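Local coordinates for type II secretion system protein L (PDB 6GHU) that links the cytoplasmic energy-providing component of the type II secretion system to the rest of the secretion machinery, helping to assemble it for export of proteases and toxins, at residues L5-E16 with S50-A58; D32-F42 with R66-I77. All blocks are in the same frame, centred on the assembly; numbering follows the deposited sequence.

Contact 1. Residues L5-E16 with S50-A58; sequences LLGQAATVIGGE and SRLSESGLA
V12 and L52 meet at the heart of a helix-helix contact, where helix 3-14 crosses the C-terminal end of helix 42-54 on one side of the sheet of this ferredoxin fold. The short axes run 139° apart, closer to antiparallel than parallel, and approach to 9.6 Å. On another side of helix 3-14, L6 and A10 pack against the second subunit.

V12 faces the other helix squarely. Its CG1 reaches L52 CD2 at 3.6 Å and lies across the base of the R51 side chain, again 3.6 Å from R51 CB, while CG2 turns to the S55 side chain. L52 extends the apolar seam to A9 and I13 through the same CD2 methyl. L57, just past the helix end, continues it in the other direction: L57 CD1 rests 4.0 Å from A9 CB, and CD2 comes up against L5.

At the solvent edge a polar chain closes the contact. Q8 runs out fully extended, CG opposite the backbone N (chi1 -172°), and so carries its amide over to S55. Q8 NE2 donates to S55 OG at 3.1 Å, and the hydroxyl lies in the amide plane. That hydroxyl gives its own proton to L52 O, with S55 OG 2.7 Å away, so it is both donor and acceptor. L52 O also takes L57 N from the opposite face of its plane, within a Schellman motif whose positive phi falls on G56. E16, nearby, pairs with R47 rather than R51.

The chemistry is thus two-layered: aliphatic side chains in van der Waals contact do most of the packing, and S55 relays a hydrogen bond from helix 3-14 to the L52 carbonyl in the last turn of helix 42-54.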
loop_
_atom_site.group_PDB
_atom_site.type_symbol
_atom_site.label_atom_id
_atom_site.label_comp_id
_atom_site.label_asym_id
_atom_site.label_seq_id
_atom_site.Cartn_x
_atom_site.Cartn_y
_atom_site.Cartn_z
ATOM N N LEU A 5 7.392 2.982 -4.832
ATOM C CA LEU A 5 7.884 2.381 -3.597
ATOM C C LEU A 5 6.943 1.278 -3.135
ATOM O O LEU A 5 7.352 0.128 -2.941
ATOM C CB LEU A 5 8.036 3.460 -2.522
ATOM C CG LEU A 5 8.606 3.100 -1.145
ATOM C CD1 LEU A 5 9.065 4.368 -0.442
ATOM C CD2 LEU A 5 7.600 2.371 -0.259
ATOM N N LEU A 6 5.664 1.616 -2.967
ATOM C CA LEU A 6 4.674 0.616 -2.582
ATOM C C LEU A 6 4.569 -0.478 -3.634
ATOM O O LEU A 6 4.550 -1.671 -3.308
ATOM C CB LEU A 6 3.315 1.281 -2.373
ATOM C CG LEU A 6 2.822 1.354 -0.931
ATOM C CD1 LEU A 6 1.539 2.173 -0.863
ATOM C CD2 LEU A 6 2.602 -0.046 -0.361
ATOM N N GLY A 7 4.486 -0.087 -4.903
ATOM C CA GLY A 7 4.403 -1.072 -5.966
ATOM C C GLY A 7 5.597 -2.005 -5.987
ATOM O O GLY A 7 5.449 -3.215 -6.160
ATOM N N GLN A 8 6.799 -1.457 -5.809
ATOM C CA GLN A 8 7.987 -2.301 -5.798
ATOM C C GLN A 8 7.994 -3.216 -4.580
ATOM O O GLN A 8 8.287 -4.410 -4.699
ATOM C CB GLN A 8 9.245 -1.433 -5.839
ATOM C CG GLN A 8 10.522 -2.228 -6.027
ATOM C CD GLN A 8 11.687 -1.354 -6.435
ATOM O OE1 GLN A 8 11.553 -0.486 -7.298
ATOM N NE2 GLN A 8 12.839 -1.575 -5.815
ATOM N N ALA A 9 7.650 -2.682 -3.404
ATOM C CA ALA A 9 7.595 -3.512 -2.206
ATOM C C ALA A 9 6.602 -4.656 -2.374
ATOM O O ALA A 9 6.889 -5.798 -2.001
ATOM C CB ALA A 9 7.228 -2.661 -0.994
ATOM N N ALA A 10 5.430 -4.373 -2.941
ATOM C CA ALA A 10 4.434 -5.420 -3.140
ATOM C C ALA A 10 4.978 -6.542 -4.017
ATOM O O ALA A 10 4.668 -7.718 -3.798
ATOM C CB ALA A 10 3.173 -4.827 -3.761
ATOM N N THR A 11 5.780 -6.196 -5.026
ATOM C CA THR A 11 6.365 -7.215 -5.889
ATOM C C THR A 11 7.396 -8.044 -5.133
ATOM O O THR A 11 7.420 -9.275 -5.245
ATOM C CB THR A 11 6.997 -6.558 -7.116
ATOM O OG1 THR A 11 5.967 -5.963 -7.917
ATOM C CG2 THR A 11 7.751 -7.576 -7.949
ATOM N N VAL A 12 8.269 -7.386 -4.372
ATOM C CA VAL A 12 9.290 -8.104 -3.617
ATOM C C VAL A 12 8.640 -8.990 -2.562
ATOM O O VAL A 12 8.987 -10.169 -2.414
ATOM C CB VAL A 12 10.283 -7.110 -2.990
ATOM C CG1 VAL A 12 11.339 -7.831 -2.170
ATOM C CG2 VAL A 12 10.941 -6.288 -4.080
ATOM N N ILE A 13 7.689 -8.435 -1.809
ATOM C CA ILE A 13 7.006 -9.219 -0.785
ATOM C C ILE A 13 6.288 -10.396 -1.426
ATOM O O ILE A 13 6.250 -11.503 -0.869
ATOM C CB ILE A 13 6.045 -8.320 0.013
ATOM C CG1 ILE A 13 6.840 -7.237 0.746
ATOM C CG2 ILE A 13 5.237 -9.135 1.012
ATOM C CD1 ILE A 13 6.018 -6.034 1.176
ATOM N N GLY A 14 5.727 -10.182 -2.616
ATOM C CA GLY A 14 5.067 -11.249 -3.346
ATOM C C GLY A 14 5.984 -12.399 -3.703
ATOM O O GLY A 14 5.507 -13.520 -3.901
ATOM N N GLY A 15 7.289 -12.146 -3.802
ATOM C CA GLY A 15 8.251 -13.210 -4.008
ATOM C C GLY A 15 8.521 -14.049 -2.779
ATOM O O GLY A 15 9.223 -15.059 -2.884
ATOM N N GLU A 16 7.995 -13.649 -1.618
ATOM C CA GLU A 16 8.080 -14.438 -0.393
ATOM C C GLU A 16 6.685 -14.928 -0.026
ATOM O O GLU A 16 6.002 -14.309 0.803
ATOM C CB GLU A 16 8.689 -13.618 0.744
ATOM C CG GLU A 16 10.174 -13.337 0.573
ATOM C CD GLU A 16 11.043 -14.567 0.780
ATOM O OE1 GLU A 16 12.215 -14.543 0.344
ATOM O OE2 GLU A 16 10.561 -15.554 1.376
ATOM N N SER A 50 16.357 -8.353 3.259
ATOM C CA SER A 50 17.478 -8.339 2.326
ATOM C C SER A 50 17.004 -8.126 0.895
ATOM O O SER A 50 17.624 -7.374 0.136
ATOM C CB SER A 50 18.260 -9.652 2.437
ATOM O OG SER A 50 19.437 -9.608 1.655
ATOM N N ARG A 51 15.899 -8.770 0.512
ATOM C CA ARG A 51 15.379 -8.619 -0.844
ATOM C C ARG A 51 14.863 -7.204 -1.092
ATOM O O ARG A 51 15.058 -6.647 -2.179
ATOM C CB ARG A 51 14.261 -9.631 -1.094
ATOM C CG ARG A 51 14.697 -11.089 -1.076
ATOM C CD ARG A 51 15.787 -11.362 -2.078
ATOM N NE ARG A 51 16.035 -12.795 -2.246
ATOM C CZ ARG A 51 16.880 -13.511 -1.506
ATOM N NH1 ARG A 51 17.570 -12.943 -0.525
ATOM N NH2 ARG A 51 17.032 -14.807 -1.751
ATOM N N LEU A 52 14.176 -6.619 -0.110
ATOM C CA LEU A 52 13.694 -5.250 -0.263
ATOM C C LEU A 52 14.857 -4.282 -0.413
ATOM O O LEU A 52 14.825 -3.382 -1.259
ATOM C CB LEU A 52 12.831 -4.861 0.933
ATOM C CG LEU A 52 11.499 -5.598 1.040
ATOM C CD1 LEU A 52 10.924 -5.423 2.421
ATOM C CD2 LEU A 52 10.530 -5.092 -0.024
ATOM N N SER A 53 15.893 -4.457 0.406
ATOM C CA SER A 53 17.073 -3.606 0.314
ATOM C C SER A 53 17.792 -3.814 -1.011
ATOM O O SER A 53 18.200 -2.847 -1.661
ATOM C CB SER A 53 18.006 -3.896 1.491
ATOM O OG SER A 53 19.225 -3.188 1.369
ATOM N N GLU A 54 17.952 -5.076 -1.425
ATOM C CA GLU A 54 18.575 -5.392 -2.707
ATOM C C GLU A 54 17.842 -4.723 -3.863
ATOM O O GLU A 54 18.459 -4.331 -4.860
ATOM C CB GLU A 54 18.603 -6.913 -2.893
ATOM C CG GLU A 54 18.640 -7.400 -4.337
ATOM C CD GLU A 54 18.488 -8.904 -4.444
ATOM O OE1 GLU A 54 17.565 -9.355 -5.166
ATOM O OE2 GLU A 54 19.279 -9.630 -3.796
ATOM N N SER A 55 16.519 -4.613 -3.762
ATOM C CA SER A 55 15.758 -3.988 -4.838
ATOM C C SER A 55 15.918 -2.477 -4.868
ATOM O O SER A 55 15.373 -1.838 -5.773
ATOM C CB SER A 55 14.276 -4.328 -4.706
ATOM O OG SER A 55 13.687 -3.574 -3.662
ATOM N N GLY A 56 16.627 -1.893 -3.906
ATOM C CA GLY A 56 16.839 -0.464 -3.868
ATOM C C GLY A 56 15.994 0.287 -2.861
ATOM O O GLY A 56 16.074 1.521 -2.812
ATOM N N LEU A 57 15.194 -0.409 -2.059
ATOM C CA LEU A 57 14.335 0.238 -1.079
ATOM C C LEU A 57 15.064 0.407 0.245
ATOM O O LEU A 57 15.822 -0.471 0.672
ATOM C CB LEU A 57 13.060 -0.575 -0.856
ATOM C CG LEU A 57 12.163 -0.780 -2.075
ATOM C CD1 LEU A 57 11.014 -1.699 -1.714
ATOM C CD2 LEU A 57 11.646 0.552 -2.583
ATOM N N ALA A 58 14.838 1.551 0.880
ATOM C CA ALA A 58 15.236 1.726 2.268
ATOM C C ALA A 58 14.269 0.954 3.149
ATOM O O ALA A 58 13.049 1.098 3.024
ATOM C CB ALA A 58 15.239 3.205 2.644
#

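Contact 2. Residues D32-F42 with R66-I77; sequences DVALQVRAPGF and RDGSTVSARLVI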
loop_
_atom_site.group_PDB
_atom_site.type_symbol
_atom_site.label_atom_id
_atom_site.label_comp_id
_atom_site.label_asym_id
_atom_site.label_seq_id
_atom_site.Cartn_x
_atom_site.Cartn_y
_atom_site.Cartn_z
ATOM N N ASP A 32 6.849 7.507 5.353
ATOM C CA ASP A 32 7.313 6.165 5.037
ATOM C C ASP A 32 6.125 5.217 5.086
ATOM O O ASP A 32 4.998 5.615 5.387
ATOM C CB ASP A 32 8.426 5.718 5.993
ATOM C CG ASP A 32 8.036 5.851 7.452
ATOM O OD1 ASP A 32 8.808 6.459 8.224
ATOM O OD2 ASP A 32 6.952 5.357 7.825
ATOM N N VAL A 33 6.388 3.947 4.791
ATOM C CA VAL A 33 5.359 2.916 4.728
ATOM C C VAL A 33 5.663 1.889 5.812
ATOM O O VAL A 33 6.765 1.325 5.844
ATOM C CB VAL A 33 5.305 2.256 3.339
ATOM C CG1 VAL A 33 4.190 1.215 3.276
ATOM C CG2 VAL A 33 5.116 3.312 2.252
ATOM N N ALA A 34 4.691 1.642 6.690
ATOM C CA ALA A 34 4.835 0.678 7.775
ATOM C C ALA A 34 3.976 -0.551 7.505
ATOM O O ALA A 34 2.816 -0.434 7.097
ATOM C CB ALA A 34 4.441 1.285 9.122
ATOM N N LEU A 35 4.552 -1.726 7.754
ATOM C CA LEU A 35 3.925 -3.007 7.458
ATOM C C LEU A 35 4.034 -3.922 8.668
ATOM O O LEU A 35 5.132 -4.124 9.199
ATOM C CB LEU A 35 4.585 -3.693 6.251
ATOM C CG LEU A 35 4.454 -3.072 4.862
ATOM C CD1 LEU A 35 5.480 -1.972 4.655
ATOM C CD2 LEU A 35 4.598 -4.149 3.793
ATOM N N GLN A 36 2.902 -4.476 9.094
ATOM C CA GLN A 36 2.875 -5.559 10.070
ATOM C C GLN A 36 2.836 -6.879 9.310
ATOM O O GLN A 36 1.861 -7.159 8.603
ATOM C CB GLN A 36 1.661 -5.440 10.988
ATOM C CG GLN A 36 1.647 -4.199 11.858
ATOM C CD GLN A 36 2.597 -4.294 13.021
ATOM O OE1 GLN A 36 3.183 -5.349 13.280
ATOM N NE2 GLN A 36 2.752 -3.190 13.744
ATOM N N VAL A 37 3.886 -7.686 9.453
ATOM C CA VAL A 37 4.018 -8.918 8.690
ATOM C C VAL A 37 4.126 -10.099 9.643
ATOM O O VAL A 37 4.514 -9.970 10.806
ATOM C CB VAL A 37 5.232 -8.888 7.734
ATOM C CG1 VAL A 37 5.099 -7.755 6.729
ATOM C CG2 VAL A 37 6.541 -8.757 8.513
ATOM N N ARG A 38 3.767 -11.269 9.125
ATOM C CA ARG A 38 4.023 -12.534 9.791
ATOM C C ARG A 38 4.698 -13.473 8.802
ATOM O O ARG A 38 4.496 -13.372 7.589
ATOM C CB ARG A 38 2.730 -13.166 10.337
ATOM C CG ARG A 38 2.174 -12.450 11.553
ATOM C CD ARG A 38 1.150 -13.302 12.290
ATOM N NE ARG A 38 1.013 -12.904 13.693
ATOM C CZ ARG A 38 0.160 -11.987 14.147
ATOM N NH1 ARG A 38 -0.656 -11.348 13.316
ATOM N NH2 ARG A 38 0.123 -11.705 15.445
ATOM N N ALA A 39 5.513 -14.379 9.330
ATOM C CA ALA A 39 6.215 -15.357 8.514
ATOM C C ALA A 39 6.462 -16.591 9.367
ATOM O O ALA A 39 6.375 -16.525 10.598
ATOM C CB ALA A 39 7.536 -14.789 7.975
ATOM N N PRO A 40 6.758 -17.735 8.747
ATOM C CA PRO A 40 7.008 -18.936 9.559
ATOM C C PRO A 40 8.186 -18.794 10.508
ATOM O O PRO A 40 8.198 -19.442 11.558
ATOM C CB PRO A 40 7.246 -20.035 8.512
ATOM C CG PRO A 40 7.452 -19.333 7.214
ATOM C CD PRO A 40 6.713 -18.040 7.308
ATOM N N GLY A 41 9.177 -17.971 10.177
ATOM C CA GLY A 41 10.364 -17.886 11.009
ATOM C C GLY A 41 11.158 -16.636 10.711
ATOM O O GLY A 41 10.923 -15.937 9.724
ATOM N N PHE A 42 12.129 -16.372 11.589
ATOM C CA PHE A 42 12.912 -15.148 11.487
ATOM C C PHE A 42 13.735 -15.112 10.204
ATOM O O PHE A 42 13.952 -14.033 9.639
ATOM C CB PHE A 42 13.823 -15.007 12.715
ATOM C CG PHE A 42 13.089 -15.071 14.027
ATOM C CD1 PHE A 42 13.221 -16.175 14.856
ATOM C CD2 PHE A 42 12.258 -14.040 14.425
ATOM C CE1 PHE A 42 12.546 -16.241 16.062
ATOM C CE2 PHE A 42 11.573 -14.102 15.634
ATOM C CZ PHE A 42 11.720 -15.200 16.450
ATOM N N ARG A 66 8.069 -14.734 18.199
ATOM C CA ARG A 66 7.282 -15.889 17.791
ATOM C C ARG A 66 6.061 -16.055 18.682
ATOM O O ARG A 66 6.135 -15.862 19.898
ATOM C CB ARG A 66 8.111 -17.172 17.835
ATOM C CG ARG A 66 7.279 -18.403 17.533
ATOM C CD ARG A 66 8.124 -19.629 17.340
ATOM N NE ARG A 66 8.994 -19.546 16.172
ATOM C CZ ARG A 66 8.585 -19.695 14.919
ATOM N NH1 ARG A 66 7.299 -19.894 14.646
ATOM N NH2 ARG A 66 9.469 -19.633 13.935
ATOM N N ASP A 67 4.940 -16.423 18.061
ATOM C CA ASP A 67 3.735 -16.848 18.769
ATOM C C ASP A 67 3.142 -18.008 17.983
ATOM O O ASP A 67 2.621 -17.813 16.881
ATOM C CB ASP A 67 2.725 -15.707 18.908
ATOM C CG ASP A 67 3.037 -14.788 20.075
ATOM O OD1 ASP A 67 3.076 -15.274 21.229
ATOM O OD2 ASP A 67 3.247 -13.577 19.838
ATOM N N GLY A 68 3.241 -19.210 18.533
ATOM C CA GLY A 68 2.737 -20.376 17.825
ATOM C C GLY A 68 3.570 -20.671 16.593
ATOM O O GLY A 68 4.802 -20.761 16.650
ATOM N N SER A 69 2.894 -20.807 15.454
ATOM C CA SER A 69 3.530 -21.231 14.216
ATOM C C SER A 69 4.222 -20.105 13.458
ATOM O O SER A 69 4.934 -20.393 12.490
ATOM C CB SER A 69 2.490 -21.876 13.301
ATOM O OG SER A 69 1.904 -23.004 13.926
ATOM N N THR A 70 4.038 -18.845 13.852
ATOM C CA THR A 70 4.556 -17.720 13.083
ATOM C C THR A 70 5.335 -16.763 13.977
ATOM O O THR A 70 5.192 -16.760 15.202
ATOM C CB THR A 70 3.424 -16.951 12.371
ATOM O OG1 THR A 70 2.461 -16.497 13.329
ATOM C CG2 THR A 70 2.729 -17.834 11.352
ATOM N N VAL A 71 6.193 -15.973 13.335
ATOM C CA VAL A 71 6.812 -14.802 13.942
ATOM C C VAL A 71 6.177 -13.563 13.317
ATOM O O VAL A 71 5.614 -13.607 12.220
ATOM C CB VAL A 71 8.347 -14.794 13.762
ATOM C CG1 VAL A 71 8.954 -16.087 14.303
ATOM C CG2 VAL A 71 8.727 -14.629 12.299
ATOM N N SER A 72 6.267 -12.443 14.031
ATOM C CA SER A 72 5.667 -11.194 13.585
ATOM C C SER A 72 6.638 -10.056 13.844
ATOM O O SER A 72 7.431 -10.098 14.788
ATOM C CB SER A 72 4.341 -10.905 14.293
ATOM O OG SER A 72 4.549 -10.684 15.672
ATOM N N ALA A 73 6.568 -9.044 12.986
ATOM C CA ALA A 73 7.451 -7.892 13.078
ATOM C C ALA A 73 6.821 -6.744 12.306
ATOM O O ALA A 73 5.851 -6.922 11.565
ATOM C CB ALA A 73 8.843 -8.211 12.533
ATOM N N ARG A 74 7.388 -5.561 12.496
ATOM C CA ARG A 74 6.987 -4.364 11.774
ATOM C C ARG A 74 8.085 -3.992 10.789
ATOM O O ARG A 74 9.257 -3.896 11.169
ATOM C CB ARG A 74 6.718 -3.216 12.750
ATOM C CG ARG A 74 6.133 -1.965 12.126
ATOM C CD ARG A 74 5.590 -1.047 13.218
ATOM N NE ARG A 74 5.089 0.219 12.695
ATOM C CZ ARG A 74 5.838 1.298 12.501
ATOM N NH1 ARG A 74 7.137 1.272 12.767
ATOM N NH2 ARG A 74 5.281 2.406 12.038
ATOM N N LEU A 75 7.708 -3.816 9.527
ATOM C CA LEU A 75 8.615 -3.362 8.478
ATOM C C LEU A 75 8.321 -1.905 8.157
ATOM O O LEU A 75 7.156 -1.527 8.001
ATOM C CB LEU A 75 8.456 -4.196 7.204
ATOM C CG LEU A 75 9.334 -5.415 6.949
ATOM C CD1 LEU A 75 8.918 -6.050 5.632
ATOM C CD2 LEU A 75 10.793 -5.038 6.908
ATOM N N VAL A 76 9.369 -1.094 8.062
ATOM C CA VAL A 76 9.262 0.297 7.633
ATOM C C VAL A 76 10.027 0.431 6.322
ATOM O O VAL A 76 11.221 0.109 6.261
ATOM C CB VAL A 76 9.809 1.269 8.690
ATOM C CG1 VAL A 76 9.795 2.705 8.170
ATOM C CG2 VAL A 76 9.003 1.165 9.977
ATOM N N ILE A 77 9.344 0.900 5.279
ATOM C CA ILE A 77 9.934 1.068 3.955
ATOM C C ILE A 77 9.833 2.536 3.560
ATOM O O ILE A 77 8.768 3.148 3.698
ATOM C CB ILE A 77 9.242 0.182 2.905
ATOM C CG1 ILE A 77 9.260 -1.278 3.359
ATOM C CG2 ILE A 77 9.935 0.343 1.555
ATOM C CD1 ILE A 77 8.497 -2.220 2.454
HETATM O O HOH W 1 2.516 -0.643 12.845
HETATM O O HOH W 2 2.825 -14.251 15.205
#
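V33 pairs with I77, and from there to A39 with V71 the two central strands of the four-stranded antiparallel sheet run side by side, their axes 159° apart. Paired backbone bonds join V33 to I77, L35 to L75, V37 to A73 and A39 to V71. L75 N lies 2.6 Å from L35 O. A73 N lies 3.1 Å from V37 O.

The apolar contacts lie on the face covered by helices 3-14 and 42-54. L35 CD1 meets I77 CD1 at 3.7 Å, and V37 CG1 lies near the end of L75. One methyl of V71 serves two flat groups: CG1 sits over a face of the F42 ring, 3.7 Å from its centroid and 18° off the normal, a CH-pi contact, and over a face of the R66 guanidinium.

The other face is mixed, with Q36, R38, S72 and R74 beside A34 and V76. Q36 and R74 hold a shared water, Q36 NE2 and R74 NE each donating to it at 2.7 Å; amide and guanidinium are turned 52° apart. The R74 guanidinium also spreads one face over A34 CB. A second water joins R38 NE, at 2.7 Å, to T70 OG1. D32 lays its carboxylate beside V76 CG1 but pairs with R30.

At the turn end, R66 comes in edge-on, and its NH2 donates to P40 O at 2.7 Å, in the carbonyl plane and on a lone pair. This ties the type II' turn D67-T70 to the connection just ahead of G41, the N-cap of helix 42-54. Backbone pairing therefore sets the register of the sheet centre, one face packs into the hydrophobic core, and on the other R38 and R74 are each joined to the neighbouring strand by one water, R74 also touching A34 and Q36.

The two contacts lie about 15 Å apart between centres, on opposite sides of the chain's centre, and form two layers of one ferredoxin-like domain: contact 1 pairs the helices, contact 2 the middle strands. Their segments alternate along the chain, 5-16, 32-42, 50-58, 66-77, so each contact joins parts far apart in sequence. Helix 42-54 serves both, starting at the end of 32-42 and finishing in 50-58. The layers touch directly: I13 CD1 packs on L35 CD2 at 3.5 Å, and L5 meets V33 and I77. The helix pair thus roofs one face of the sheet, while helix 3-14 also carries residues that pack on the second subunit of the dimer.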